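Local atomic coordinates of MIP07328p (Drosophila melanogaster, PDB entry 6FKK), a protein that probably acts as an axon guidance cue, a membrane-bound semaphorin that signals between cells by binding semaphorin receptors through its extracellular domains. Residues W62-A67 with G101-K106; A73-H78 with A168-G173; H392-S397 with Y402-Y407. All coordinates share one frame; numbering follows the deposited sequence.

Contact 1 (W62-A67 with G101-K106); sequences WHSTDA and GTNSYK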
loop_
_atom_site.group_PDB
_atom_site.type_symbol
_atom_site.label_atom_id
_atom_site.label_comp_id
_atom_site.label_asym_id
_atom_site.label_seq_id
_atom_site.Cartn_x
_atom_site.Cartn_y
_atom_site.Cartn_z
ATOM N N TRP A 62 -7.758 -24.547 7.598
ATOM C CA TRP A 62 -8.341 -24.126 8.868
ATOM C C TRP A 62 -9.796 -23.766 8.602
ATOM O O TRP A 62 -10.075 -22.768 7.932
ATOM C CB TRP A 62 -7.568 -22.944 9.450
ATOM C CG TRP A 62 -7.998 -22.513 10.818
ATOM C CD1 TRP A 62 -9.020 -23.025 11.562
ATOM C CD2 TRP A 62 -7.410 -21.472 11.607
ATOM N NE1 TRP A 62 -9.106 -22.366 12.765
ATOM C CE2 TRP A 62 -8.128 -21.409 12.817
ATOM C CE3 TRP A 62 -6.346 -20.587 11.407
ATOM C CZ2 TRP A 62 -7.818 -20.495 13.822
ATOM C CZ3 TRP A 62 -6.039 -19.682 12.407
ATOM C CH2 TRP A 62 -6.772 -19.643 13.598
ATOM N N HIS A 63 -10.717 -24.570 9.126
ATOM C CA HIS A 63 -12.134 -24.429 8.831
ATOM C C HIS A 63 -12.907 -24.013 10.075
ATOM O O HIS A 63 -12.497 -24.288 11.206
ATOM C CB HIS A 63 -12.714 -25.735 8.281
ATOM C CG HIS A 63 -12.175 -26.111 6.938
ATOM N ND1 HIS A 63 -12.820 -25.791 5.763
ATOM C CD2 HIS A 63 -11.048 -26.772 6.582
ATOM C CE1 HIS A 63 -12.116 -26.243 4.741
ATOM N NE2 HIS A 63 -11.036 -26.841 5.211
ATOM N N SER A 64 -14.036 -23.346 9.847
ATOM C CA SER A 64 -14.922 -22.954 10.932
ATOM C C SER A 64 -15.765 -24.145 11.364
ATOM O O SER A 64 -16.299 -24.876 10.525
ATOM C CB SER A 64 -15.827 -21.802 10.498
ATOM O OG SER A 64 -15.076 -20.637 10.211
ATOM N N THR A 65 -15.879 -24.337 12.675
ATOM C CA THR A 65 -16.757 -25.374 13.194
ATOM C C THR A 65 -18.189 -25.114 12.745
ATOM O O THR A 65 -18.597 -23.970 12.526
ATOM C CB THR A 65 -16.690 -25.420 14.720
ATOM O OG1 THR A 65 -17.402 -24.300 15.262
ATOM C CG2 THR A 65 -15.246 -25.363 15.189
ATOM N N ASP A 66 -18.955 -26.196 12.596
ATOM C CA ASP A 66 -20.357 -26.043 12.227
ATOM C C ASP A 66 -21.114 -25.223 13.262
ATOM O O ASP A 66 -22.089 -24.546 12.923
ATOM C CB ASP A 66 -21.008 -27.412 12.037
ATOM C CG ASP A 66 -20.643 -28.050 10.711
ATOM O OD1 ASP A 66 -19.899 -27.415 9.932
ATOM O OD2 ASP A 66 -21.101 -29.181 10.446
ATOM N N ALA A 67 -20.675 -25.258 14.522
ATOM C CA ALA A 67 -21.247 -24.364 15.522
ATOM C C ALA A 67 -20.945 -22.909 15.190
ATOM O O ALA A 67 -21.808 -22.037 15.345
ATOM C CB ALA A 67 -20.718 -24.721 16.911
ATOM N N GLY A 101 -7.678 -15.517 11.558
ATOM C CA GLY A 101 -8.654 -15.570 10.490
ATOM C C GLY A 101 -10.003 -15.059 10.956
ATOM O O GLY A 101 -10.271 -14.942 12.154
ATOM N N THR A 102 -10.859 -14.761 9.974
ATOM C CA THR A 102 -12.181 -14.220 10.280
ATOM C C THR A 102 -13.024 -15.227 11.052
ATOM O O THR A 102 -13.722 -14.859 12.006
ATOM C CB THR A 102 -12.893 -13.803 8.993
ATOM O OG1 THR A 102 -13.254 -14.970 8.242
ATOM C CG2 THR A 102 -11.987 -12.924 8.146
ATOM N N ASN A 103 -12.978 -16.499 10.650
ATOM C CA ASN A 103 -13.677 -17.583 11.343
ATOM C C ASN A 103 -15.173 -17.289 11.469
ATOM O O ASN A 103 -15.745 -17.294 12.561
ATOM C CB ASN A 103 -13.045 -17.850 12.713
ATOM C CG ASN A 103 -13.662 -19.041 13.425
ATOM O OD1 ASN A 103 -14.137 -19.982 12.790
ATOM N ND2 ASN A 103 -13.672 -18.995 14.753
ATOM N N SER A 104 -15.804 -17.019 10.328
ATOM C CA SER A 104 -17.249 -16.808 10.250
ATOM C C SER A 104 -17.702 -15.727 11.228
ATOM O O SER A 104 -18.586 -15.937 12.063
ATOM C CB SER A 104 -17.999 -18.118 10.490
ATOM O OG SER A 104 -17.544 -19.133 9.613
ATOM N N TYR A 105 -17.071 -14.555 11.122
ATOM C CA TYR A 105 -17.355 -13.414 11.992
ATOM C C TYR A 105 -17.156 -13.763 13.465
ATOM O O TYR A 105 -17.867 -13.260 14.340
ATOM C CB TYR A 105 -18.763 -12.863 11.746
ATOM C CG TYR A 105 -18.906 -12.148 10.418
ATOM C CD1 TYR A 105 -18.930 -12.856 9.224
ATOM C CD2 TYR A 105 -19.018 -10.764 10.360
ATOM C CE1 TYR A 105 -19.058 -12.207 8.009
ATOM C CE2 TYR A 105 -19.149 -10.105 9.150
ATOM C CZ TYR A 105 -19.168 -10.832 7.977
ATOM O OH TYR A 105 -19.297 -10.183 6.770
ATOM N N LYS A 106 -16.190 -14.634 13.744
ATOM C CA LYS A 106 -15.771 -14.961 15.108
ATOM C C LYS A 106 -14.252 -15.041 15.109
ATOM O O LYS A 106 -13.668 -16.120 15.261
ATOM C CB LYS A 106 -16.410 -16.269 15.578
ATOM C CG LYS A 106 -16.213 -16.589 17.054
ATOM C CD LYS A 106 -16.819 -17.942 17.403
ATOM C CE LYS A 106 -16.702 -18.245 18.889
ATOM N NZ LYS A 106 -15.287 -18.346 19.340
#
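S64 reaches across to N103 and S104, and its single hydroxyl carries the polar part of this buried contact. In the hydrogen bonds, S64 OG donates to N103 OD1 over 2.8 Å, arriving in the carbonyl plane on a lone pair at a C=O...donor angle of 141°. S104 OG lies 3.0 Å from S64 OG; that bond is less certain, because S104 OG also has the backbone oxygen of H83 as a weak partner. The N103 side chain extends opposite its own backbone N (chi1 -175°), which carries the amide over to the serine.

The other end of the same amide is used as well. N103 ND2 donates to K106 O at 2.9 Å, curling the 101-106 turn around its own side chain, and to the carboxylate of D68 in helix 66-74. Asparagine suits the place because one flat group both accepts and donates.

Apolar contact is slight: the W62 ring lies towards G101, whose lack of a side chain suits that approach. T65 is the N-cap of helix 66-74, its OG1 bonded to the backbone N of D68.

With partners at both ends, the amide of N103 is fixed in rotation, and the turn after strand 97-101 is tied to the start of the helix by directional bonds more than by apolar packing.

Contact 2 (A73-H78 with A168-G173); sequences ALKGKH and ADFSGG. With NAG (2-acetamido-2-deoxy-beta-D-glucopyranose), chain E.
F170 lays its ring against K75 and K77 just where helix 66-74 gives way to a loop, a helix end closed by a Schellman motif in the sema domain. The aliphatic part of K75 does most of the touching. Its CB comes within 3.4 Å of F170 CZ, while CD stands over one face of the ring, 4.0 Å from the centroid and 29° off the normal, a CH-pi contact. K77 CG and CE each lie 4.0 Å from F170 CZ, with CE approaching the ring obliquely. Lysine serves well at this surface, since its methylenes can pack on an aromatic ring while the amino group remains available for polar partners.

Behind the first shell stand the features that set these side chains in place. K75 runs extended beyond CG, and its ammonium makes a weak hydrogen bond to the backbone oxygen of Y105, whose own ring meets that of F170 at about 65°. The chain of K77 bends at chi2 (-63°) and also touches Y105. G76, between the two lysines, has positive phi, a conformation glycine adopts readily, and its N bonds back to A73 O over 3.2 Å.

In the 168-173 loop, D169 holds the turn that follows F170: its OD2 accepts from G173 N through the syn lone pair. Glycine again suits the positive phi of G172, beside a sugar of the protein's own N-linked glycan. There, NAG O4 donates a hydrogen bond to G172 O over 3.0 Å.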
loop_
_atom_site.group_PDB
_atom_site.type_symbol
_atom_site.label_atom_id
_atom_site.label_comp_id
_atom_site.label_asym_id
_atom_site.label_seq_id
_atom_site.Cartn_x
_atom_site.Cartn_y
_atom_site.Cartn_z
ATOM N N ALA A 73 -24.425 -17.811 10.313
ATOM C CA ALA A 73 -25.630 -17.726 9.495
ATOM C C ALA A 73 -26.821 -17.252 10.315
ATOM O O ALA A 73 -27.700 -16.557 9.791
ATOM C CB ALA A 73 -25.929 -19.079 8.850
ATOM N N LEU A 74 -26.867 -17.616 11.600
ATOM C CA LEU A 74 -27.895 -17.081 12.485
ATOM C C LEU A 74 -27.732 -15.577 12.687
ATOM O O LEU A 74 -28.724 -14.872 12.905
ATOM C CB LEU A 74 -27.857 -17.803 13.834
ATOM C CG LEU A 74 -28.840 -18.954 14.078
ATOM C CD1 LEU A 74 -28.674 -20.068 13.055
ATOM C CD2 LEU A 74 -28.679 -19.499 15.489
ATOM N N LYS A 75 -26.499 -15.070 12.613
ATOM C CA LYS A 75 -26.238 -13.647 12.790
ATOM C C LYS A 75 -26.718 -12.806 11.612
ATOM O O LYS A 75 -26.640 -11.572 11.684
ATOM C CB LYS A 75 -24.741 -13.409 13.006
ATOM C CG LYS A 75 -24.237 -13.704 14.410
ATOM C CD LYS A 75 -22.718 -13.629 14.459
ATOM C CE LYS A 75 -22.180 -13.976 15.836
ATOM N NZ LYS A 75 -20.690 -13.957 15.853
ATOM N N GLY A 76 -27.195 -13.437 10.541
ATOM C CA GLY A 76 -27.663 -12.729 9.374
ATOM C C GLY A 76 -26.648 -12.521 8.272
ATOM O O GLY A 76 -26.734 -11.517 7.560
ATOM N N LYS A 77 -25.687 -13.430 8.110
ATOM C CA LYS A 77 -24.683 -13.340 7.060
ATOM C C LYS A 77 -24.854 -14.502 6.088
ATOM O O LYS A 77 -25.381 -15.560 6.444
ATOM C CB LYS A 77 -23.265 -13.340 7.640
ATOM C CG LYS A 77 -22.918 -12.083 8.418
ATOM C CD LYS A 77 -22.961 -10.864 7.515
ATOM C CE LYS A 77 -22.602 -9.599 8.273
ATOM N NZ LYS A 77 -22.478 -8.428 7.361
ATOM N N HIS A 78 -24.400 -14.294 4.854
ATOM C CA HIS A 78 -24.576 -15.292 3.814
ATOM C C HIS A 78 -23.524 -16.393 3.936
ATOM O O HIS A 78 -22.619 -16.342 4.772
ATOM C CB HIS A 78 -24.518 -14.644 2.432
ATOM C CG HIS A 78 -25.689 -13.762 2.134
ATOM N ND1 HIS A 78 -25.827 -12.501 2.674
ATOM C CD2 HIS A 78 -26.782 -13.962 1.360
ATOM C CE1 HIS A 78 -26.951 -11.960 2.242
ATOM N NE2 HIS A 78 -27.550 -12.824 1.443
ATOM N N ALA A 168 -13.837 -3.604 15.855
ATOM C CA ALA A 168 -13.954 -4.433 17.046
ATOM C C ALA A 168 -15.321 -5.087 17.187
ATOM O O ALA A 168 -15.464 -6.010 17.997
ATOM C CB ALA A 168 -13.659 -3.602 18.303
ATOM N N ASP A 169 -16.318 -4.647 16.426
ATOM C CA ASP A 169 -17.678 -5.140 16.563
ATOM C C ASP A 169 -18.098 -5.929 15.330
ATOM O O ASP A 169 -17.483 -5.848 14.264
ATOM C CB ASP A 169 -18.662 -3.986 16.804
ATOM C CG ASP A 169 -18.816 -3.085 15.593
ATOM O OD1 ASP A 169 -17.800 -2.820 14.916
ATOM O OD2 ASP A 169 -19.954 -2.646 15.319
ATOM N N PHE A 170 -19.176 -6.698 15.499
ATOM C CA PHE A 170 -19.680 -7.541 14.421
ATOM C C PHE A 170 -20.375 -6.721 13.340
ATOM O O PHE A 170 -20.383 -7.122 12.170
ATOM C CB PHE A 170 -20.626 -8.595 15.004
ATOM C CG PHE A 170 -21.504 -9.265 13.990
ATOM C CD1 PHE A 170 -21.031 -10.327 13.239
ATOM C CD2 PHE A 170 -22.813 -8.851 13.808
ATOM C CE1 PHE A 170 -21.841 -10.951 12.311
ATOM C CE2 PHE A 170 -23.626 -9.470 12.881
ATOM C CZ PHE A 170 -23.139 -10.520 12.131
ATOM N N SER A 171 -20.955 -5.577 13.705
ATOM C CA SER A 171 -21.691 -4.764 12.745
ATOM C C SER A 171 -20.781 -3.921 11.863
ATOM O O SER A 171 -21.223 -3.454 10.808
ATOM C CB SER A 171 -22.678 -3.854 13.478
ATOM O OG SER A 171 -23.485 -4.593 14.379
ATOM N N GLY A 172 -19.529 -3.716 12.265
ATOM C CA GLY A 172 -18.626 -2.868 11.516
ATOM C C GLY A 172 -18.733 -1.394 11.829
ATOM O O GLY A 172 -18.450 -0.564 10.957
ATOM N N GLY A 173 -19.130 -1.036 13.047
ATOM C CA GLY A 173 -19.309 0.358 13.396
ATOM C C GLY A 173 -18.414 0.835 14.520
ATOM O O GLY A 173 -18.661 1.894 15.107
HETATM C C1 NAG E . -14.291 -1.680 7.142
HETATM C C2 NAG E . -15.780 -2.063 7.038
HETATM C C3 NAG E . -16.687 -0.862 7.314
HETATM C C4 NAG E . -16.298 -0.173 8.614
HETATM C C5 NAG E . -14.824 0.198 8.565
HETATM C C6 NAG E . -14.337 0.858 9.834
HETATM C C7 NAG E . -16.017 -1.986 4.578
HETATM C C8 NAG E . -16.373 -2.774 3.353
HETATM N N2 NAG E . -16.084 -2.651 5.741
HETATM O O3 NAG E . -18.037 -1.306 7.389
HETATM O O4 NAG E . -17.077 1.004 8.796
HETATM O O5 NAG E . -14.047 -0.994 8.385
HETATM O O6 NAG E . -15.333 1.701 10.396
HETATM O O7 NAG E . -15.682 -0.805 4.513
#

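Contact 3 (H392-S397 with Y402-Y407); sequences HPQVKS and YYDVIY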
loop_
_atom_site.group_PDB
_atom_site.type_symbol
_atom_site.label_atom_id
_atom_site.label_comp_id
_atom_site.label_asym_id
_atom_site.label_seq_id
_atom_site.Cartn_x
_atom_site.Cartn_y
_atom_site.Cartn_z
ATOM N N HIS A 392 9.875 -1.357 -8.737
ATOM C CA HIS A 392 11.217 -1.909 -8.882
ATOM C C HIS A 392 12.195 -0.750 -8.753
ATOM O O HIS A 392 12.387 0.004 -9.720
ATOM C CB HIS A 392 11.387 -2.616 -10.230
ATOM C CG HIS A 392 12.719 -3.283 -10.406
ATOM N ND1 HIS A 392 13.072 -3.944 -11.564
ATOM C CD2 HIS A 392 13.781 -3.392 -9.572
ATOM C CE1 HIS A 392 14.294 -4.431 -11.435
ATOM N NE2 HIS A 392 14.746 -4.109 -10.236
ATOM N N PRO A 393 12.827 -0.558 -7.601
ATOM C CA PRO A 393 13.577 0.678 -7.369
ATOM C C PRO A 393 14.979 0.653 -7.953
ATOM O O PRO A 393 15.646 -0.384 -8.009
ATOM C CB PRO A 393 13.631 0.764 -5.840
ATOM C CG PRO A 393 13.613 -0.656 -5.400
ATOM C CD PRO A 393 12.747 -1.395 -6.392
ATOM N N GLN A 394 15.410 1.835 -8.399
ATOM C CA GLN A 394 16.802 2.103 -8.764
ATOM C C GLN A 394 17.295 1.167 -9.867
ATOM O O GLN A 394 18.340 0.524 -9.749
ATOM C CB GLN A 394 17.707 2.036 -7.534
ATOM C CG GLN A 394 17.398 3.099 -6.485
ATOM C CD GLN A 394 17.532 4.514 -7.026
ATOM O OE1 GLN A 394 18.637 5.048 -7.140
ATOM N NE2 GLN A 394 16.403 5.129 -7.363
ATOM N N VAL A 395 16.532 1.100 -10.952
ATOM C CA VAL A 395 16.971 0.380 -12.143
ATOM C C VAL A 395 17.979 1.252 -12.881
ATOM O O VAL A 395 17.677 2.393 -13.248
ATOM C CB VAL A 395 15.781 0.020 -13.040
ATOM C CG1 VAL A 395 16.263 -0.668 -14.306
ATOM C CG2 VAL A 395 14.806 -0.867 -12.285
ATOM N N LYS A 396 19.180 0.721 -13.096
ATOM C CA LYS A 396 20.243 1.480 -13.744
ATOM C C LYS A 396 20.046 1.456 -15.255
ATOM O O LYS A 396 20.018 0.383 -15.867
ATOM C CB LYS A 396 21.610 0.911 -13.369
ATOM C CG LYS A 396 22.782 1.789 -13.789
ATOM C CD LYS A 396 24.113 1.128 -13.468
ATOM C CE LYS A 396 25.283 1.998 -13.895
ATOM N NZ LYS A 396 25.328 3.281 -13.139
ATOM N N SER A 397 19.911 2.636 -15.854
ATOM C CA SER A 397 19.730 2.748 -17.292
ATOM C C SER A 397 21.069 2.575 -18.011
ATOM O O SER A 397 22.141 2.607 -17.401
ATOM C CB SER A 397 19.085 4.091 -17.643
ATOM O OG SER A 397 19.874 5.182 -17.198
ATOM N N TYR A 402 19.672 6.209 -12.483
ATOM C CA TYR A 402 18.831 5.237 -11.799
ATOM C C TYR A 402 17.391 5.731 -11.776
ATOM O O TYR A 402 17.128 6.873 -11.387
ATOM C CB TYR A 402 19.340 4.982 -10.379
ATOM C CG TYR A 402 20.719 4.365 -10.351
ATOM C CD1 TYR A 402 21.858 5.158 -10.415
ATOM C CD2 TYR A 402 20.883 2.989 -10.279
ATOM C CE1 TYR A 402 23.122 4.596 -10.398
ATOM C CE2 TYR A 402 22.139 2.419 -10.260
ATOM C CZ TYR A 402 23.255 3.227 -10.321
ATOM O OH TYR A 402 24.511 2.664 -10.307
ATOM N N TYR A 403 16.468 4.871 -12.203
ATOM C CA TYR A 403 15.051 5.199 -12.260
ATOM C C TYR A 403 14.247 4.137 -11.525
ATOM O O TYR A 403 14.563 2.946 -11.599
ATOM C CB TYR A 403 14.554 5.300 -13.707
ATOM C CG TYR A 403 15.307 6.295 -14.558
ATOM C CD1 TYR A 403 14.902 7.621 -14.633
ATOM C CD2 TYR A 403 16.416 5.907 -15.295
ATOM C CE1 TYR A 403 15.587 8.534 -15.415
ATOM C CE2 TYR A 403 17.106 6.810 -16.080
ATOM C CZ TYR A 403 16.688 8.122 -16.136
ATOM O OH TYR A 403 17.376 9.020 -16.916
ATOM N N ASP A 404 13.208 4.573 -10.819
ATOM C CA ASP A 404 12.252 3.648 -10.226
ATOM C C ASP A 404 11.210 3.269 -11.272
ATOM O O ASP A 404 10.485 4.132 -11.775
ATOM C CB ASP A 404 11.578 4.277 -9.008
ATOM C CG ASP A 404 12.525 4.446 -7.838
ATOM O OD1 ASP A 404 13.657 3.929 -7.916
ATOM O OD2 ASP A 404 12.137 5.096 -6.843
ATOM N N VAL A 405 11.140 1.986 -11.610
ATOM C CA VAL A 405 10.098 1.492 -12.503
ATOM C C VAL A 405 8.856 1.212 -11.667
ATOM O O VAL A 405 8.874 0.354 -10.778
ATOM C CB VAL A 405 10.554 0.238 -13.260
ATOM C CG1 VAL A 405 9.477 -0.204 -14.241
ATOM C CG2 VAL A 405 11.858 0.517 -13.984
ATOM N N ILE A 406 7.780 1.940 -11.945
ATOM C CA ILE A 406 6.570 1.899 -11.135
ATOM C C ILE A 406 5.519 1.066 -11.853
ATOM O O ILE A 406 5.241 1.284 -13.039
ATOM C CB ILE A 406 6.049 3.317 -10.848
ATOM C CG1 ILE A 406 7.119 4.124 -10.113
ATOM C CG2 ILE A 406 4.766 3.256 -10.039
ATOM C CD1 ILE A 406 6.900 5.616 -10.166
ATOM N N TYR A 407 4.930 0.116 -11.132
ATOM C CA TYR A 407 3.891 -0.754 -11.659
ATOM C C TYR A 407 2.566 -0.426 -10.984
ATOM O O TYR A 407 2.510 -0.245 -9.763
ATOM C CB TYR A 407 4.241 -2.228 -11.435
ATOM C CG TYR A 407 5.508 -2.679 -12.130
ATOM C CD1 TYR A 407 6.757 -2.358 -11.618
ATOM C CD2 TYR A 407 5.454 -3.433 -13.294
ATOM C CE1 TYR A 407 7.915 -2.768 -12.249
ATOM C CE2 TYR A 407 6.609 -3.850 -13.930
ATOM C CZ TYR A 407 7.836 -3.513 -13.405
ATOM O OH TYR A 407 8.989 -3.924 -14.032
#
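H392-K396 and Y402-Y407 run antiparallel, their short axes at 140°, with H392-V405 and V395-Y403 as hydrogen-bonded pairs and a beta bulge between them where the register slips by one. D404 lies opposite the bulged pair P393-Q394 and bonds to Q394. D404 OD1 accepts Q394 N nearly end-on at 2.8 Å. Q394 NE2 reaches the same D404 OD1 at 3.0 Å, from above the carboxylate plane, while D404 OD2 bonds to the hydroxyls of S279 and Y286. The glutamine side chain folds back at chi2 (-59°), which brings its amide to the aspartate, the two flat groups 84° apart. An acidic side chain suits this place, as several donors converge on it.

K396 and Y402 form the non-hydrogen-bonded pair. K396 CG sits over a face of the Y402 ring, 4.1 Å from its centroid, and a bend at the last torsion brings K396 NZ to 3.0 Å from Y402 OH; NZ also bonds to G400 O. The long lysine thus offers methylenes to the ring and a charge to its hydroxyl.

On the face opposite K396 and Y402, V395 CG2 packs on V405 CG2 at 3.7 Å and also covers one face of the H392 ring, whose ND1 bonds to H476. At the turn end, S397 OG approaches the edge of the Y403 ring and bonds to A401 O. The whole is a bulged beta hairpin, the first two strands of a four-stranded antiparallel blade in the sema beta-propeller.

Overall arrangement
All three contacts lie in the sema domain, a beta-propeller, but in two distant places. Contacts 1 and 2 are neighbours, their centres 13 Å apart, and both use helix 66-74: contact 1 at its start, contact 2 at its end. Their segments alternate along the chain, and Y105 of contact 1 joins them, so they form one continuous patch. Contact 3 comes later in the chain, on the opposite side of its centre, about 43 and 44 Å away between centres. The propeller is thus tied locally in two ways, by loops packed round a short helix and by strand pairing within a blade.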